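Long-range contacts in Lin1840 protein (PDB 4ZO9), which probably hydrolyses terminal, non-reducing beta-D-glucosyl residues to release beta-D-glucose, as a beta-glucosidase of glycosyl hydrolase family 3: residues D264-S269 / G297-M302; W147-E152 / G407-Y412. The protein carries 2 engineered substitutions. One frame throughout, in Å; residues are numbered along the deposited sequence.

Contact 1 (D264-S269 / G297-M302). With BGC (beta-D-glucopyranose), chain C.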
loop_
_atom_site.group_PDB
_atom_site.type_symbol
_atom_site.label_atom_id
_atom_site.label_comp_id
_atom_site.label_asym_id
_atom_site.label_seq_id
_atom_site.Cartn_x
_atom_site.Cartn_y
_atom_site.Cartn_z
ATOM N N ASP A 264 31.475 4.950 -7.357
ATOM C CA ASP A 264 32.221 5.606 -8.389
ATOM C C ASP A 264 32.400 4.674 -9.624
ATOM O O ASP A 264 33.329 4.867 -10.373
ATOM C CB ASP A 264 33.598 6.038 -7.842
ATOM C CG ASP A 264 34.407 6.845 -8.868
ATOM O OD1 ASP A 264 33.828 7.788 -9.469
ATOM O OD2 ASP A 264 35.610 6.533 -9.093
ATOM N N GLY A 265 31.510 3.698 -9.819
ATOM C CA GLY A 265 31.409 2.905 -11.062
ATOM C C GLY A 265 30.348 3.430 -12.017
ATOM O O GLY A 265 29.699 4.475 -11.757
ATOM N N VAL A 266 30.147 2.661 -13.100
ATOM C CA VAL A 266 29.132 2.875 -14.141
ATOM C C VAL A 266 27.714 2.755 -13.556
ATOM O O VAL A 266 27.367 1.771 -12.881
ATOM C CB VAL A 266 29.324 1.876 -15.315
ATOM C CG1 VAL A 266 28.192 1.996 -16.332
ATOM C CG2 VAL A 266 30.644 2.152 -16.026
ATOM N N LEU A 267 26.929 3.798 -13.776
ATOM C CA LEU A 267 25.477 3.792 -13.506
ATOM C C LEU A 267 24.881 3.591 -14.877
ATOM O O LEU A 267 25.072 4.428 -15.734
ATOM C CB LEU A 267 24.998 5.094 -12.835
ATOM C CG LEU A 267 23.518 5.254 -12.468
ATOM C CD1 LEU A 267 23.107 4.114 -11.564
ATOM C CD2 LEU A 267 23.294 6.616 -11.826
ATOM N N ILE A 268 24.235 2.433 -15.073
ATOM C CA ILE A 268 23.555 2.047 -16.340
ATOM C C ILE A 268 22.083 2.158 -16.116
ATOM O O ILE A 268 21.602 1.835 -15.029
ATOM C CB ILE A 268 23.871 0.571 -16.750
ATOM C CG1 ILE A 268 23.272 0.270 -18.106
ATOM C CG2 ILE A 268 23.368 -0.452 -15.705
ATOM C CD1 ILE A 268 23.630 -1.086 -18.688
ATOM N N SER A 269 21.356 2.589 -17.128
ATOM C CA SER A 269 19.919 2.736 -17.022
ATOM C C SER A 269 19.282 1.401 -17.089
ATOM O O SER A 269 19.798 0.528 -17.722
ATOM C CB SER A 269 19.363 3.605 -18.165
ATOM O OG SER A 269 19.120 2.882 -19.362
ATOM N N GLY A 297 23.792 11.628 -13.511
ATOM C CA GLY A 297 25.021 10.804 -13.489
ATOM C C GLY A 297 24.841 9.414 -14.066
ATOM O O GLY A 297 25.533 8.483 -13.684
ATOM N N VAL A 298 23.845 9.273 -14.918
ATOM C CA VAL A 298 23.613 7.993 -15.612
ATOM C C VAL A 298 24.670 7.931 -16.705
ATOM O O VAL A 298 24.701 8.810 -17.539
ATOM C CB VAL A 298 22.230 7.890 -16.281
ATOM C CG1 VAL A 298 22.136 6.639 -17.173
ATOM C CG2 VAL A 298 21.158 7.850 -15.244
ATOM N N ASP A 299 25.523 6.913 -16.677
ATOM C CA ASP A 299 26.642 6.825 -17.624
ATOM C C ASP A 299 26.359 6.123 -18.908
ATOM O O ASP A 299 27.136 6.277 -19.862
ATOM C CB ASP A 299 27.786 6.113 -16.978
ATOM C CG ASP A 299 28.257 6.830 -15.760
ATOM O OD1 ASP A 299 28.223 8.071 -15.804
ATOM O OD2 ASP A 299 28.627 6.157 -14.752
ATOM N N LEU A 300 25.291 5.328 -18.929
ATOM C CA LEU A 300 25.135 4.301 -19.977
ATOM C C LEU A 300 23.641 4.082 -20.229
ATOM O O LEU A 300 22.915 3.625 -19.356
ATOM C CB LEU A 300 25.873 2.995 -19.604
ATOM C CG LEU A 300 25.910 1.944 -20.714
ATOM C CD1 LEU A 300 26.416 2.414 -22.089
ATOM C CD2 LEU A 300 26.673 0.703 -20.326
ATOM N N GLU A 301 23.184 4.510 -21.403
ATOM C CA GLU A 301 21.787 4.464 -21.759
ATOM C C GLU A 301 21.496 3.113 -22.426
ATOM O O GLU A 301 22.020 2.851 -23.483
ATOM C CB GLU A 301 21.449 5.611 -22.732
ATOM C CG GLU A 301 19.935 5.656 -23.061
ATOM C CD GLU A 301 19.513 6.846 -23.881
ATOM O OE1 GLU A 301 20.367 7.686 -24.281
ATOM O OE2 GLU A 301 18.306 6.913 -24.135
ATOM N N MET A 302 20.656 2.285 -21.792
ATOM C CA MET A 302 20.361 0.966 -22.320
ATOM C C MET A 302 19.276 0.983 -23.402
ATOM O O MET A 302 18.078 1.145 -23.091
ATOM C CB MET A 302 19.944 0.011 -21.205
ATOM C CG MET A 302 19.626 -1.414 -21.650
ATOM S SD MET A 302 19.053 -2.459 -20.302
ATOM C CE MET A 302 20.537 -2.715 -19.379
HETATM C C2 BGC C . 14.916 -5.651 -16.756
HETATM C C3 BGC C . 16.210 -5.510 -15.952
HETATM C C4 BGC C . 17.319 -6.085 -16.801
HETATM C C5 BGC C . 17.640 -5.066 -17.908
HETATM C C6 BGC C . 18.522 -5.701 -18.973
HETATM C C1 BGC C . 15.093 -5.041 -18.178
HETATM O O2 BGC C . 13.825 -5.031 -16.072
HETATM O O3 BGC C . 16.138 -6.215 -14.716
HETATM O O4 BGC C . 18.424 -6.323 -16.006
HETATM O O5 BGC C . 16.393 -4.442 -18.458
HETATM O O6 BGC C . 17.719 -6.664 -19.643
HETATM O O HOH W 1 17.257 4.092 -21.520
#
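The side chains of Ile-268 and Leu-300 run alongside each other, with Ile-268 CD1 3.9 Å from Leu-300 CD2. Ile-268 takes this line because its CG1 is anti to the backbone N (chi1 -174°) and the chain stays extended to CD1. The same methyl also reaches Met-302, whose chain bends at its last torsion and sets CE 3.6 Å from Ile-268 CD1. While CE packs on Ile-268, Met-302 SD comes 3.5 Å from C6 of the glucose, so the thioether sits between barrel core and sugar. Polar groups fix the backbones. Ser-269 N donates to Leu-300 O at 2.9 Å, while the short side chain of Ser-269 turns OG across to accept a nearly straight bond from Met-302 N, also 2.9 Å. At the other end Asp-299 doubles the tie to Leu-267: its N gives a bond to Leu-267 O, and its OD2 receives Leu-267 N at 3.1 Å from above the carboxylate plane. Salt bridges to Arg-258 and Arg-331 hold this buried carboxylate and would be expected to favour its ionised form. Gly-297, at positive phi, ends the preceding helix in a Schellman motif and starts the short loop that leads to strand 301-302. Strands 267-268 and 301-302 are the seventh and eighth barrel strands in chain order, and their single bridge closes the parallel barrel of a TIM-barrel domain.

Contact 2 (W147-E152 / G407-Y412). With BGC (beta-D-glucopyranose), chain C.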
loop_
_atom_site.group_PDB
_atom_site.type_symbol
_atom_site.label_atom_id
_atom_site.label_comp_id
_atom_site.label_asym_id
_atom_site.label_seq_id
_atom_site.Cartn_x
_atom_site.Cartn_y
_atom_site.Cartn_z
ATOM N N TRP A 147 3.381 -8.557 -7.049
ATOM C CA TRP A 147 4.426 -8.109 -7.989
ATOM C C TRP A 147 5.167 -9.318 -8.526
ATOM O O TRP A 147 5.698 -10.122 -7.750
ATOM C CB TRP A 147 5.367 -7.158 -7.254
ATOM C CG TRP A 147 6.319 -6.370 -8.116
ATOM C CD1 TRP A 147 6.016 -5.665 -9.216
ATOM C CD2 TRP A 147 7.723 -6.181 -7.881
ATOM N NE1 TRP A 147 7.130 -5.015 -9.689
ATOM C CE2 TRP A 147 8.205 -5.338 -8.925
ATOM C CE3 TRP A 147 8.622 -6.641 -6.896
ATOM C CZ2 TRP A 147 9.555 -4.960 -9.030
ATOM C CZ3 TRP A 147 9.985 -6.268 -6.973
ATOM C CH2 TRP A 147 10.427 -5.381 -8.008
ATOM N N GLY A 148 5.186 -9.495 -9.849
ATOM C CA GLY A 148 5.896 -10.611 -10.407
ATOM C C GLY A 148 7.347 -10.693 -10.066
ATOM O O GLY A 148 7.897 -11.798 -10.002
ATOM N N ARG A 149 7.997 -9.550 -9.833
ATOM C CA ARG A 149 9.441 -9.552 -9.644
ATOM C C ARG A 149 9.876 -9.948 -8.230
ATOM O O ARG A 149 11.059 -9.922 -7.947
ATOM C CB ARG A 149 10.079 -8.259 -10.067
ATOM C CG ARG A 149 9.552 -7.835 -11.375
ATOM C CD ARG A 149 10.358 -6.734 -11.995
ATOM N NE ARG A 149 11.628 -7.255 -12.447
ATOM C CZ ARG A 149 12.476 -6.651 -13.261
ATOM N NH1 ARG A 149 12.188 -5.488 -13.814
ATOM N NH2 ARG A 149 13.604 -7.293 -13.582
ATOM N N VAL A 150 8.967 -10.364 -7.348
ATOM C CA VAL A 150 9.400 -10.973 -6.060
ATOM C C VAL A 150 10.323 -12.154 -6.221
ATOM O O VAL A 150 11.113 -12.480 -5.328
ATOM C CB VAL A 150 8.208 -11.397 -5.159
ATOM C CG1 VAL A 150 7.451 -10.145 -4.692
ATOM C CG2 VAL A 150 7.269 -12.353 -5.865
ATOM N N MET A 151 10.173 -12.869 -7.325
ATOM C CA MET A 151 11.019 -14.044 -7.602
ATOM C C MET A 151 12.503 -13.741 -7.652
ATOM O O MET A 151 13.304 -14.607 -7.444
ATOM C CB MET A 151 10.629 -14.680 -8.933
ATOM C CG MET A 151 10.772 -13.773 -10.133
ATOM S SD MET A 151 11.551 -14.594 -11.558
ATOM C CE MET A 151 13.083 -15.046 -10.760
ATOM N N GLU A 152 12.844 -12.494 -7.932
ATOM C CA GLU A 152 14.258 -12.016 -8.139
ATOM C C GLU A 152 14.886 -11.462 -6.833
ATOM O O GLU A 152 16.074 -11.291 -6.714
ATOM C CB GLU A 152 14.233 -10.885 -9.161
ATOM C CG GLU A 152 13.892 -11.227 -10.601
ATOM C CD GLU A 152 13.523 -9.972 -11.378
ATOM O OE1 GLU A 152 14.462 -9.163 -11.589
ATOM O OE2 GLU A 152 12.317 -9.784 -11.800
ATOM N N GLY A 407 12.321 -21.579 -13.788
ATOM C CA GLY A 407 12.008 -20.318 -13.164
ATOM C C GLY A 407 11.933 -19.178 -14.139
ATOM O O GLY A 407 12.391 -19.296 -15.273
ATOM N N GLY A 408 11.363 -18.066 -13.709
ATOM C CA GLY A 408 11.530 -16.813 -14.462
ATOM C C GLY A 408 13.011 -16.354 -14.482
ATOM O O GLY A 408 13.871 -16.842 -13.705
ATOM N N TRP A 409 13.293 -15.415 -15.380
ATOM C CA TRP A 409 14.605 -14.822 -15.499
ATOM C C TRP A 409 15.655 -15.927 -15.692
ATOM O O TRP A 409 16.684 -15.991 -15.044
ATOM C CB TRP A 409 14.870 -13.861 -14.330
ATOM C CG TRP A 409 14.337 -12.482 -14.605
ATOM C CD1 TRP A 409 13.341 -11.846 -13.913
ATOM C CD2 TRP A 409 14.713 -11.591 -15.685
ATOM N NE1 TRP A 409 13.101 -10.639 -14.472
ATOM C CE2 TRP A 409 13.913 -10.453 -15.570
ATOM C CE3 TRP A 409 15.692 -11.646 -16.715
ATOM C CZ2 TRP A 409 14.061 -9.327 -16.424
ATOM C CZ3 TRP A 409 15.811 -10.564 -17.618
ATOM C CH2 TRP A 409 15.010 -9.415 -17.463
ATOM N N ASN A 410 15.311 -16.823 -16.598
ATOM C CA ASN A 410 16.183 -17.871 -17.096
ATOM C C ASN A 410 16.456 -17.572 -18.550
ATOM O O ASN A 410 15.770 -18.034 -19.405
ATOM C CB ASN A 410 15.542 -19.250 -16.957
ATOM C CG ASN A 410 16.294 -20.316 -17.741
ATOM O OD1 ASN A 410 17.500 -20.266 -17.877
ATOM N ND2 ASN A 410 15.572 -21.272 -18.273
ATOM N N VAL A 411 17.443 -16.744 -18.817
ATOM C CA VAL A 411 17.595 -16.206 -20.125
ATOM C C VAL A 411 18.354 -17.177 -21.021
ATOM O O VAL A 411 18.136 -17.160 -22.184
ATOM C CB VAL A 411 18.257 -14.824 -20.092
ATOM C CG1 VAL A 411 18.453 -14.332 -21.507
ATOM C CG2 VAL A 411 17.322 -13.849 -19.303
ATOM N N TYR A 412 19.180 -18.046 -20.447
ATOM C CA TYR A 412 20.087 -18.896 -21.220
ATOM C C TYR A 412 19.898 -20.404 -21.015
ATOM O O TYR A 412 20.343 -21.201 -21.834
ATOM C CB TYR A 412 21.532 -18.462 -20.928
ATOM C CG TYR A 412 21.840 -17.041 -21.414
ATOM C CD1 TYR A 412 22.211 -16.814 -22.740
ATOM C CD2 TYR A 412 21.745 -15.941 -20.561
ATOM C CE1 TYR A 412 22.457 -15.535 -23.202
ATOM C CE2 TYR A 412 21.990 -14.651 -20.999
ATOM C CZ TYR A 412 22.362 -14.451 -22.327
ATOM O OH TYR A 412 22.631 -13.191 -22.833
HETATM C C2 BGC C . 14.916 -5.651 -16.756
HETATM C C3 BGC C . 16.210 -5.510 -15.952
HETATM C C4 BGC C . 17.319 -6.085 -16.801
HETATM C C5 BGC C . 17.640 -5.066 -17.908
HETATM C C6 BGC C . 18.522 -5.701 -18.973
HETATM C C1 BGC C . 15.093 -5.041 -18.178
HETATM O O2 BGC C . 13.825 -5.031 -16.072
HETATM O O3 BGC C . 16.138 -6.215 -14.716
HETATM O O4 BGC C . 18.424 -6.323 -16.006
HETATM O O5 BGC C . 16.393 -4.442 -18.458
HETATM O O6 BGC C . 17.719 -6.664 -19.643
#
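The glucose-binding pocket, where the N-terminal and C-terminal family 3 domains meet, brings Trp-409 against Arg-149, Met-151 and Glu-152. The carboxylate of Glu-152 lies against the CD1-NE1 side of the Trp-409 indole, the two planes 56° apart, with OE2 2.9 Å from NE1. The Glu-152 group is held by its own segment: Arg-149 grips it side-on, NE to OE2 at 2.7 Å and NH2 to the syn lone pair of OE1, in a two-pronged salt bridge. A bend at the third torsion of Arg-149 (chi3 72°) lets NE and NH2 hold Glu-152 while NH1 and the shared NH2 reach the sugar. Arg-149 NH1 donates to O2 of the glucose at 2.8 Å, and Arg-149 NH2 to its O3 at 3.0 Å. Glu-152 is therefore a second-shell residue that fixes the rotation of a first-shell arginine, whose NH1 has a further hydrogen bond with Tyr-196. The broad indole reaches the same sugar through its benzene part, Trp-409 CZ2 lying 3.8 Å from glucose C2 and 3.5 Å from Arg-149 NH2; the approach of that NH2 to NE1 sets two donors together and is no hydrogen bond. Trp-409 comes from the C-terminal domain and Arg-149 from the TIM-barrel domain, making this a composite site. Met-151 makes a Met-aromatic contact, its SD at the edge of the indole, 5.1 Å from the centroid of the five-membered ring of Trp-409 and 79° off the normal. Gly-408, with no side chain, lets Met-151 SD settle 3.7 Å from its CA, while its carbonyl accepts a hydrogen bond from His-94.

Contacts 1 and 2 do not touch: their centres are 23 Å apart and their nearest atoms about 9 Å, with one glucose reached by both. Contact 1 approaches it at the C6 end through a thioether, whereas contact 2 takes the hydroxyls across the ring, at C2 and C3. Asp-91, Lys-191, His-192 and Glu-473 add hydrogen bonds to the sugar. The two contacts also differ in what they join: 264-269 and 297-302 bring together two strands of one barrel, while 147-152 and 407-412 pair that domain with the next across 254 intervening residues, among which both segments of contact 1 fall.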